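Local coordinates for protein phosphodiesterase (Salpingoeca rosetta, PDB 7D7P) that is a phosphodiesterase with an all-helical domain of the HD superfamily that binds a zinc ion and also holds a magnesium ion, at residues D55-D60 with F268-R273; R72-L77 with A138-A143; L116-L121 with H257-H262. All blocks are in the same frame, centred on the assembly; numbering follows the deposited sequence.

Contact 1: residues D55-D60 with F268-R273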
loop_
_atom_site.group_PDB
_atom_site.type_symbol
_atom_site.label_atom_id
_atom_site.label_comp_id
_atom_site.label_asym_id
_atom_site.label_seq_id
_atom_site.Cartn_x
_atom_site.Cartn_y
_atom_site.Cartn_z
ATOM N N ASP A 55 15.513 7.462 -18.837
ATOM C CA ASP A 55 14.321 8.017 -19.461
ATOM C C ASP A 55 14.058 7.442 -20.847
ATOM O O ASP A 55 13.143 7.912 -21.534
ATOM C CB ASP A 55 14.437 9.541 -19.554
ATOM C CG ASP A 55 14.312 10.223 -18.203
ATOM O OD1 ASP A 55 14.139 9.517 -17.185
ATOM O OD2 ASP A 55 14.388 11.469 -18.162
ATOM N N PHE A 56 14.829 6.440 -21.268
ATOM C CA PHE A 56 14.683 5.886 -22.609
ATOM C C PHE A 56 13.295 5.290 -22.808
ATOM O O PHE A 56 12.786 4.559 -21.953
ATOM C CB PHE A 56 15.756 4.823 -22.857
ATOM C CG PHE A 56 15.559 4.044 -24.127
ATOM C CD1 PHE A 56 15.951 4.570 -25.347
ATOM C CD2 PHE A 56 14.979 2.786 -24.101
ATOM C CE1 PHE A 56 15.770 3.855 -26.518
ATOM C CE2 PHE A 56 14.794 2.066 -25.267
ATOM C CZ PHE A 56 15.189 2.603 -26.478
ATOM N N ASP A 57 12.686 5.606 -23.950
ATOM C CA ASP A 57 11.373 5.089 -24.315
ATOM C C ASP A 57 11.385 4.759 -25.800
ATOM O O ASP A 57 11.594 5.646 -26.633
ATOM C CB ASP A 57 10.267 6.100 -23.992
ATOM C CG ASP A 57 8.883 5.482 -24.034
ATOM O OD1 ASP A 57 8.766 4.308 -24.441
ATOM O OD2 ASP A 57 7.912 6.166 -23.652
ATOM N N ALA A 58 11.152 3.486 -26.126
ATOM C CA ALA A 58 11.191 3.040 -27.515
ATOM C C ALA A 58 10.048 3.603 -28.352
ATOM O O ALA A 58 10.133 3.577 -29.584
ATOM C CB ALA A 58 11.165 1.512 -27.576
ATOM N N LEU A 59 8.981 4.098 -27.719
ATOM C CA LEU A 59 7.869 4.654 -28.485
ATOM C C LEU A 59 8.274 5.915 -29.236
ATOM O O LEU A 59 7.677 6.237 -30.269
ATOM C CB LEU A 59 6.686 4.944 -27.560
ATOM C CG LEU A 59 5.984 3.734 -26.940
ATOM C CD1 LEU A 59 4.864 4.175 -26.000
ATOM C CD2 LEU A 59 5.447 2.800 -28.021
ATOM N N ASP A 60 9.285 6.628 -28.747
ATOM C CA ASP A 60 9.744 7.867 -29.358
ATOM C C ASP A 60 10.847 7.658 -30.389
ATOM O O ASP A 60 11.354 8.642 -30.937
ATOM C CB ASP A 60 10.232 8.833 -28.270
ATOM C CG ASP A 60 9.188 9.071 -27.191
ATOM O OD1 ASP A 60 7.998 9.224 -27.539
ATOM O OD2 ASP A 60 9.556 9.104 -25.998
ATOM N N PHE A 268 6.368 9.403 -16.067
ATOM C CA PHE A 268 4.940 9.091 -16.016
ATOM C C PHE A 268 4.315 9.050 -17.404
ATOM O O PHE A 268 3.425 8.230 -17.663
ATOM C CB PHE A 268 4.189 10.091 -15.140
ATOM C CG PHE A 268 2.716 9.801 -15.047
ATOM C CD1 PHE A 268 2.254 8.757 -14.262
ATOM C CD2 PHE A 268 1.799 10.547 -15.769
ATOM C CE1 PHE A 268 0.900 8.472 -14.183
ATOM C CE2 PHE A 268 0.442 10.269 -15.693
ATOM C CZ PHE A 268 -0.006 9.231 -14.900
ATOM N N GLU A 269 4.753 9.930 -18.307
ATOM C CA GLU A 269 4.235 9.878 -19.671
ATOM C C GLU A 269 4.538 8.532 -20.316
ATOM O O GLU A 269 3.716 7.994 -21.065
ATOM C CB GLU A 269 4.813 11.018 -20.508
ATOM C CG GLU A 269 4.136 11.172 -21.864
ATOM C CD GLU A 269 4.643 12.369 -22.644
ATOM O OE1 GLU A 269 5.716 12.257 -23.275
ATOM O OE2 GLU A 269 3.968 13.419 -22.627
ATOM N N SER A 270 5.714 7.968 -20.027
ATOM C CA SER A 270 6.024 6.621 -20.499
ATOM C C SER A 270 5.192 5.579 -19.762
ATOM O O SER A 270 4.702 4.621 -20.374
ATOM C CB SER A 270 7.521 6.345 -20.335
ATOM O OG SER A 270 7.811 4.966 -20.494
ATOM N N ASN A 271 5.016 5.756 -18.447
ATOM C CA ASN A 271 4.188 4.842 -17.666
ATOM C C ASN A 271 2.766 4.777 -18.216
ATOM O O ASN A 271 2.195 3.688 -18.351
ATOM C CB ASN A 271 4.181 5.280 -16.198
ATOM C CG ASN A 271 3.626 4.212 -15.256
ATOM O OD1 ASN A 271 3.594 4.406 -14.037
ATOM N ND2 ASN A 271 3.191 3.090 -15.811
ATOM N N LYS A 272 2.188 5.930 -18.557
ATOM C CA LYS A 272 0.786 5.969 -18.958
ATOM C C LYS A 272 0.576 5.394 -20.355
ATOM O O LYS A 272 -0.400 4.673 -20.590
ATOM C CB LYS A 272 0.263 7.404 -18.889
ATOM C CG LYS A 272 -1.243 7.515 -19.050
ATOM C CD LYS A 272 -1.682 8.966 -19.157
ATOM C CE LYS A 272 -3.183 9.092 -18.980
ATOM N NZ LYS A 272 -3.916 8.102 -19.817
ATOM N N ARG A 273 1.468 5.709 -21.297
ATOM C CA ARG A 273 1.283 5.240 -22.669
ATOM C C ARG A 273 1.401 3.724 -22.764
ATOM O O ARG A 273 0.619 3.078 -23.471
ATOM C CB ARG A 273 2.295 5.910 -23.600
ATOM C CG ARG A 273 2.063 7.397 -23.806
ATOM C CD ARG A 273 3.218 8.037 -24.559
ATOM N NE ARG A 273 3.237 7.659 -25.969
ATOM C CZ ARG A 273 4.220 7.960 -26.811
ATOM N NH1 ARG A 273 5.279 8.640 -26.387
ATOM N NH2 ARG A 273 4.151 7.576 -28.079
HETATM O O HOH W 1 6.121 9.507 -29.490
#
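The loop D55-D60 passes the first turns of helix 268-291 with D57 and S270 as the closest pair, their CA atoms 6.7 Å apart. Within the all-helical phosphodiesterase fold, this loop is shaped by an Asx turn: D57 OD1 accepts from L59 N at 3.3 Å, and a 3-10 turn of residues 58-60 follows. D57 OD1 is also bound by the indole N-H of W274, one residue beyond R273, so one oxygen braces the turn and ties it to the helix. The other oxygen, D57 OD2, faces S270, whose OG lies 3.4 Å away, at best a weak hydrogen bond. R273 reaches across to the 3-10 turn, its chain bent at chi3 (72°), which lays the guanidinium against L59. There L59 CD1 sits over one face, displaced toward the rim, and L59 CB comes within 3.7 Å of R273 NH2. The edge of the same group serves D60: R273 NH1 forms a salt bridge to D60 OD1 at 3.0 Å, nearly in the guanidinium plane and on the syn side of the carboxylate. Water 1 closes this bridge into a ring, donating to D60 OD1 at 2.7 Å and accepting from R273 NH2 at 3.1 Å.

Contact 2: residues R72-L77 with A138-A143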
loop_
_atom_site.group_PDB
_atom_site.type_symbol
_atom_site.label_atom_id
_atom_site.label_comp_id
_atom_site.label_asym_id
_atom_site.label_seq_id
_atom_site.Cartn_x
_atom_site.Cartn_y
_atom_site.Cartn_z
ATOM N N ARG A 72 24.309 -0.571 -30.499
ATOM C CA ARG A 72 25.141 0.198 -29.579
ATOM C C ARG A 72 25.277 -0.501 -28.233
ATOM O O ARG A 72 26.341 -0.441 -27.605
ATOM C CB ARG A 72 24.567 1.602 -29.391
ATOM C CG ARG A 72 25.009 2.598 -30.443
ATOM C CD ARG A 72 24.616 4.018 -30.058
ATOM N NE ARG A 72 25.358 4.514 -28.900
ATOM C CZ ARG A 72 25.157 5.702 -28.338
ATOM N NH1 ARG A 72 24.230 6.520 -28.818
ATOM N NH2 ARG A 72 25.878 6.075 -27.289
ATOM N N VAL A 73 24.211 -1.155 -27.762
ATOM C CA VAL A 73 24.297 -1.900 -26.508
ATOM C C VAL A 73 25.344 -3.002 -26.623
ATOM O O VAL A 73 26.208 -3.156 -25.752
ATOM C CB VAL A 73 22.921 -2.469 -26.120
ATOM C CG1 VAL A 73 23.068 -3.469 -24.978
ATOM C CG2 VAL A 73 21.968 -1.350 -25.729
ATOM N N PHE A 74 25.283 -3.780 -27.710
ATOM C CA PHE A 74 26.270 -4.831 -27.936
ATOM C C PHE A 74 27.673 -4.254 -28.093
ATOM O O PHE A 74 28.646 -4.812 -27.573
ATOM C CB PHE A 74 25.896 -5.645 -29.178
ATOM C CG PHE A 74 24.865 -6.709 -28.927
ATOM C CD1 PHE A 74 23.535 -6.373 -28.735
ATOM C CD2 PHE A 74 25.225 -8.046 -28.903
ATOM C CE1 PHE A 74 22.583 -7.349 -28.515
ATOM C CE2 PHE A 74 24.282 -9.028 -28.681
ATOM C CZ PHE A 74 22.956 -8.680 -28.486
ATOM N N GLN A 75 27.799 -3.138 -28.815
ATOM C CA GLN A 75 29.117 -2.568 -29.075
ATOM C C GLN A 75 29.731 -1.987 -27.807
ATOM O O GLN A 75 30.890 -2.269 -27.482
ATOM C CB GLN A 75 29.023 -1.501 -30.165
ATOM N N GLU A 76 28.966 -1.175 -27.071
ATOM C CA GLU A 76 29.539 -0.467 -25.930
ATOM C C GLU A 76 29.823 -1.397 -24.755
ATOM O O GLU A 76 30.710 -1.107 -23.943
ATOM C CB GLU A 76 28.617 0.677 -25.511
ATOM C CG GLU A 76 28.501 1.760 -26.578
ATOM C CD GLU A 76 27.906 3.052 -26.054
ATOM O OE1 GLU A 76 27.640 3.953 -26.876
ATOM O OE2 GLU A 76 27.703 3.166 -24.827
ATOM N N LEU A 77 29.098 -2.510 -24.643
ATOM C CA LEU A 77 29.386 -3.505 -23.616
ATOM C C LEU A 77 30.527 -4.439 -23.999
ATOM O O LEU A 77 30.856 -5.336 -23.216
ATOM C CB LEU A 77 28.131 -4.325 -23.303
ATOM C CG LEU A 77 27.035 -3.567 -22.554
ATOM C CD1 LEU A 77 25.783 -4.419 -22.416
ATOM C CD2 LEU A 77 27.544 -3.120 -21.188
ATOM N N ALA A 138 24.538 -13.551 -22.873
ATOM C CA ALA A 138 23.282 -14.280 -22.725
ATOM C C ALA A 138 22.151 -13.374 -22.253
ATOM O O ALA A 138 20.998 -13.563 -22.657
ATOM C CB ALA A 138 23.460 -15.445 -21.752
ATOM N N MET A 139 22.451 -12.395 -21.396
ATOM C CA MET A 139 21.401 -11.511 -20.903
ATOM C C MET A 139 20.881 -10.597 -22.006
ATOM O O MET A 139 19.688 -10.276 -22.040
ATOM C CB MET A 139 21.914 -10.694 -19.719
ATOM C CG MET A 139 22.170 -11.527 -18.469
ATOM S SD MET A 139 20.690 -12.391 -17.905
ATOM C CE MET A 139 19.705 -11.003 -17.343
ATOM N N LEU A 140 21.762 -10.171 -22.918
ATOM C CA LEU A 140 21.325 -9.335 -24.033
ATOM C C LEU A 140 20.413 -10.106 -24.980
ATOM O O LEU A 140 19.390 -9.580 -25.431
ATOM C CB LEU A 140 22.537 -8.786 -24.789
ATOM C CG LEU A 140 23.540 -7.945 -23.995
ATOM C CD1 LEU A 140 24.553 -7.284 -24.929
ATOM C CD2 LEU A 140 22.828 -6.904 -23.148
ATOM N N ILE A 141 20.771 -11.355 -25.293
ATOM C CA ILE A 141 19.941 -12.170 -26.177
ATOM C C ILE A 141 18.612 -12.501 -25.510
ATOM O O ILE A 141 17.550 -12.415 -26.136
ATOM C CB ILE A 141 20.699 -13.445 -26.592
ATOM C CG1 ILE A 141 21.948 -13.088 -27.400
ATOM C CG2 ILE A 141 19.790 -14.379 -27.383
ATOM C CD1 ILE A 141 22.861 -14.271 -27.670
ATOM N N ALA A 142 18.648 -12.877 -24.228
ATOM C CA ALA A 142 17.423 -13.251 -23.530
ATOM C C ALA A 142 16.450 -12.081 -23.445
ATOM O O ALA A 142 15.240 -12.260 -23.629
ATOM C CB ALA A 142 17.754 -13.770 -22.131
ATOM N N ALA A 143 16.958 -10.878 -23.163
ATOM C CA ALA A 143 16.083 -9.717 -23.013
ATOM C C ALA A 143 15.361 -9.393 -24.315
ATOM O O ALA A 143 14.162 -9.086 -24.311
ATOM C CB ALA A 143 16.889 -8.508 -22.534
#
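With CG of L140 anti to its carbonyl carbon (chi1 -58°), the extended second torsion carries CD1 away from helix 133-145 toward helix 63-76, with CD2 branching to the side, while F74, at chi1 -82°, swings its ring across to meet them. The result is a CH-pi contact of nearly perfect alignment. L140 CD1 stands 3.9 Å from the centroid of the F74 ring and only 2° off the ring normal, so the methyl is almost equally distant from all six ring carbons. The ring and the leucine run antiparallel alongside each other, which brings the far end of the ring to the root of the leucine: F74 CZ lies 3.7 Å from L140 CB. The second branch of the leucine is held by aliphatic groups. L140 CD2 meets V73 CG1 at 3.9 Å and, at the same separation, L77 CD1, both side chains crossing the leucine at a slant. One leucine is thus received by V73 and F74 of the last turn of helix 63-76 and L77 just after it, an apolar, buried packing of that helix end on helix 133-145. On another side of helix 63-76, R72 grips E76 side-on, NE and NH2 both donating to E76 OE1, and S49 and S50 supply further partners for the pair. Helix 79-82 adds V79 beside both F74 and L140, and helix 109-126 packs against the two partners at once, with Y120 touching V73 and L116 touching L140.

Contact 3: residues L116-L121 with H257-H262. With ZN (zinc ion), chain G.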
loop_
_atom_site.group_PDB
_atom_site.type_symbol
_atom_site.label_atom_id
_atom_site.label_comp_id
_atom_site.label_asym_id
_atom_site.label_seq_id
_atom_site.Cartn_x
_atom_site.Cartn_y
_atom_site.Cartn_z
ATOM N N LEU A 116 15.632 -4.895 -23.342
ATOM C CA LEU A 116 17.063 -4.979 -23.616
ATOM C C LEU A 116 17.799 -3.774 -23.043
ATOM O O LEU A 116 18.822 -3.921 -22.365
ATOM C CB LEU A 116 17.313 -5.091 -25.121
ATOM C CG LEU A 116 18.774 -4.861 -25.527
ATOM C CD1 LEU A 116 19.662 -5.980 -25.004
ATOM C CD2 LEU A 116 18.924 -4.715 -27.034
ATOM N N HIS A 117 17.284 -2.569 -23.301
ATOM C CA HIS A 117 17.959 -1.363 -22.832
ATOM C C HIS A 117 17.935 -1.265 -21.311
ATOM O O HIS A 117 18.930 -0.867 -20.694
ATOM C CB HIS A 117 17.319 -0.125 -23.459
ATOM C CG HIS A 117 18.026 1.151 -23.126
ATOM N ND1 HIS A 117 17.705 1.914 -22.023
ATOM C CD2 HIS A 117 19.042 1.796 -23.747
ATOM C CE1 HIS A 117 18.493 2.975 -21.980
ATOM N NE2 HIS A 117 19.313 2.926 -23.015
ATOM N N THR A 118 16.808 -1.619 -20.691
ATOM C CA THR A 118 16.720 -1.574 -19.234
ATOM C C THR A 118 17.627 -2.620 -18.596
ATOM O O THR A 118 18.205 -2.379 -17.529
ATOM C CB THR A 118 15.269 -1.770 -18.793
ATOM O OG1 THR A 118 14.432 -0.832 -19.484
ATOM C CG2 THR A 118 15.123 -1.566 -17.287
ATOM N N THR A 119 17.761 -3.788 -19.233
ATOM C CA THR A 119 18.713 -4.786 -18.754
ATOM C C THR A 119 20.139 -4.260 -18.839
ATOM O O THR A 119 20.958 -4.503 -17.945
ATOM C CB THR A 119 18.573 -6.080 -19.559
ATOM O OG1 THR A 119 17.245 -6.597 -19.413
ATOM C CG2 THR A 119 19.575 -7.126 -19.077
ATOM N N TYR A 120 20.448 -3.523 -19.907
ATOM C CA TYR A 120 21.766 -2.913 -20.037
ATOM C C TYR A 120 22.008 -1.888 -18.934
ATOM O O TYR A 120 23.128 -1.762 -18.428
ATOM C CB TYR A 120 21.894 -2.287 -21.426
ATOM C CG TYR A 120 22.689 -1.005 -21.501
ATOM C CD1 TYR A 120 24.076 -1.027 -21.580
ATOM C CD2 TYR A 120 22.050 0.228 -21.530
ATOM C CE1 TYR A 120 24.804 0.143 -21.664
ATOM C CE2 TYR A 120 22.770 1.401 -21.613
ATOM C CZ TYR A 120 24.145 1.355 -21.681
ATOM O OH TYR A 120 24.861 2.528 -21.768
ATOM N N LEU A 121 20.963 -1.157 -18.535
ATOM C CA LEU A 121 21.111 -0.200 -17.442
ATOM C C LEU A 121 21.310 -0.912 -16.109
ATOM O O LEU A 121 22.153 -0.504 -15.301
ATOM C CB LEU A 121 19.893 0.724 -17.374
ATOM C CG LEU A 121 19.637 1.677 -18.545
ATOM C CD1 LEU A 121 18.277 2.344 -18.392
ATOM C CD2 LEU A 121 20.736 2.725 -18.655
ATOM N N HIS A 257 13.644 -9.994 -14.792
ATOM C CA HIS A 257 12.259 -9.769 -14.389
ATOM C C HIS A 257 12.030 -8.308 -14.028
ATOM O O HIS A 257 10.974 -7.741 -14.337
ATOM C CB HIS A 257 11.901 -10.685 -13.217
ATOM C CG HIS A 257 10.510 -10.491 -12.699
ATOM N ND1 HIS A 257 9.396 -10.596 -13.502
ATOM C CD2 HIS A 257 10.052 -10.208 -11.456
ATOM C CE1 HIS A 257 8.311 -10.381 -12.779
ATOM N NE2 HIS A 257 8.682 -10.144 -11.533
ATOM N N THR A 258 13.019 -7.677 -13.384
ATOM C CA THR A 258 12.929 -6.249 -13.090
ATOM C C THR A 258 12.816 -5.429 -14.369
ATOM O O THR A 258 11.992 -4.511 -14.455
ATOM C CB THR A 258 14.144 -5.797 -12.277
ATOM O OG1 THR A 258 14.264 -6.599 -11.097
ATOM C CG2 THR A 258 14.009 -4.329 -11.880
ATOM N N ALA A 259 13.636 -5.744 -15.377
ATOM C CA ALA A 259 13.595 -4.981 -16.620
ATOM C C ALA A 259 12.307 -5.233 -17.393
ATOM O O ALA A 259 11.846 -4.350 -18.125
ATOM C CB ALA A 259 14.807 -5.314 -17.490
ATOM N N ASP A 260 11.719 -6.424 -17.248
ATOM C CA ASP A 260 10.455 -6.714 -17.915
ATOM C C ASP A 260 9.348 -5.788 -17.424
ATOM O O ASP A 260 8.505 -5.342 -18.210
ATOM C CB ASP A 260 10.070 -8.177 -17.693
ATOM C CG ASP A 260 8.978 -8.644 -18.638
ATOM O OD1 ASP A 260 8.723 -7.947 -19.641
ATOM O OD2 ASP A 260 8.372 -9.707 -18.380
ATOM N N LEU A 261 9.339 -5.485 -16.128
ATOM C CA LEU A 261 8.343 -4.588 -15.543
ATOM C C LEU A 261 8.860 -3.149 -15.540
ATOM O O LEU A 261 9.028 -2.514 -14.499
ATOM C CB LEU A 261 7.981 -5.052 -14.136
ATOM C CG LEU A 261 7.539 -6.509 -13.976
ATOM C CD1 LEU A 261 7.231 -6.825 -12.518
ATOM C CD2 LEU A 261 6.338 -6.808 -14.860
ATOM N N HIS A 262 9.115 -2.634 -16.744
ATOM C CA HIS A 262 9.730 -1.319 -16.891
ATOM C C HIS A 262 8.739 -0.167 -16.777
ATOM O O HIS A 262 9.175 0.978 -16.606
ATOM C CB HIS A 262 10.469 -1.227 -18.233
ATOM C CG HIS A 262 9.609 -1.515 -19.426
ATOM N ND1 HIS A 262 8.623 -0.655 -19.860
ATOM C CD2 HIS A 262 9.593 -2.567 -20.278
ATOM C CE1 HIS A 262 8.034 -1.167 -20.928
ATOM N NE2 HIS A 262 8.604 -2.327 -21.202
HETATM ZN ZN ZN G . 7.841 -8.820 -21.535
HETATM O O HOH W 2 7.475 -11.010 -20.405
HETATM O O HOH W 3 5.674 -8.360 -20.673
#
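Next to the zinc site, the end of helix 245-260 packs against helix 109-126 through A259, whose neighbour D260 is a metal ligand. The two backbones come close here, T118 CA and A259 CA being 5.3 Å apart, and the small alanine permits it. A259 CB is received between two threonines of the facing helix, meeting a methyl on one, T118 CG2 at 3.8 Å, and the hydroxyl oxygen of the other, T119 OG1 at 3.4 Å. Both threonines place OG1 anti to the carbonyl carbon (chi1 -53° and -60°), which turns each hydroxyl back along its own helix; each is already bonded there, T118 OG1 to the carbonyl oxygen of M114 and T119 OG1 to that of V115. This is the metal-bearing helical core of the HD superfamily, in which H111, H146, D147 and D260 bind the zinc ion. D260 points away from helix 109-126 and gives OD1 to the metal at 2.3 Å, while its OD2 accepts from the zinc-bound water 2 at 2.6 Å, so one carboxylate holds both the ion and a water of its shell. Beyond D260 the chain leaves the helix through an inverse gamma turn centred on L261. H262 then returns toward helix 109-126, its CB lying 4.2 Å from T118 OG1 and its side chain roughly perpendicular to that of T118. The imidazole NE2 of H262 has its polar partner in H111, itself a ligand of the zinc ion.

How the contacts relate
From the N terminus, loop 55-60 comes first and pairs with residues 268-273, so contact 1 closes the longest loop and both other contacts fall within it. Helix 63-76 follows and meets helix 133-145 in contact 2, closing a much shorter loop. Between them in sequence comes helix 109-126, which pairs onward with the end of helix 245-260 in contact 3; contacts 2 and 3 therefore cross along the chain. They also touch in space, where A143 packs on T119 and L77 on Y120. Contact 1 reaches contact 3 through F56, stacked on H117, whereas contacts 1 and 2 do not touch, their nearest atoms being about 8 Å apart.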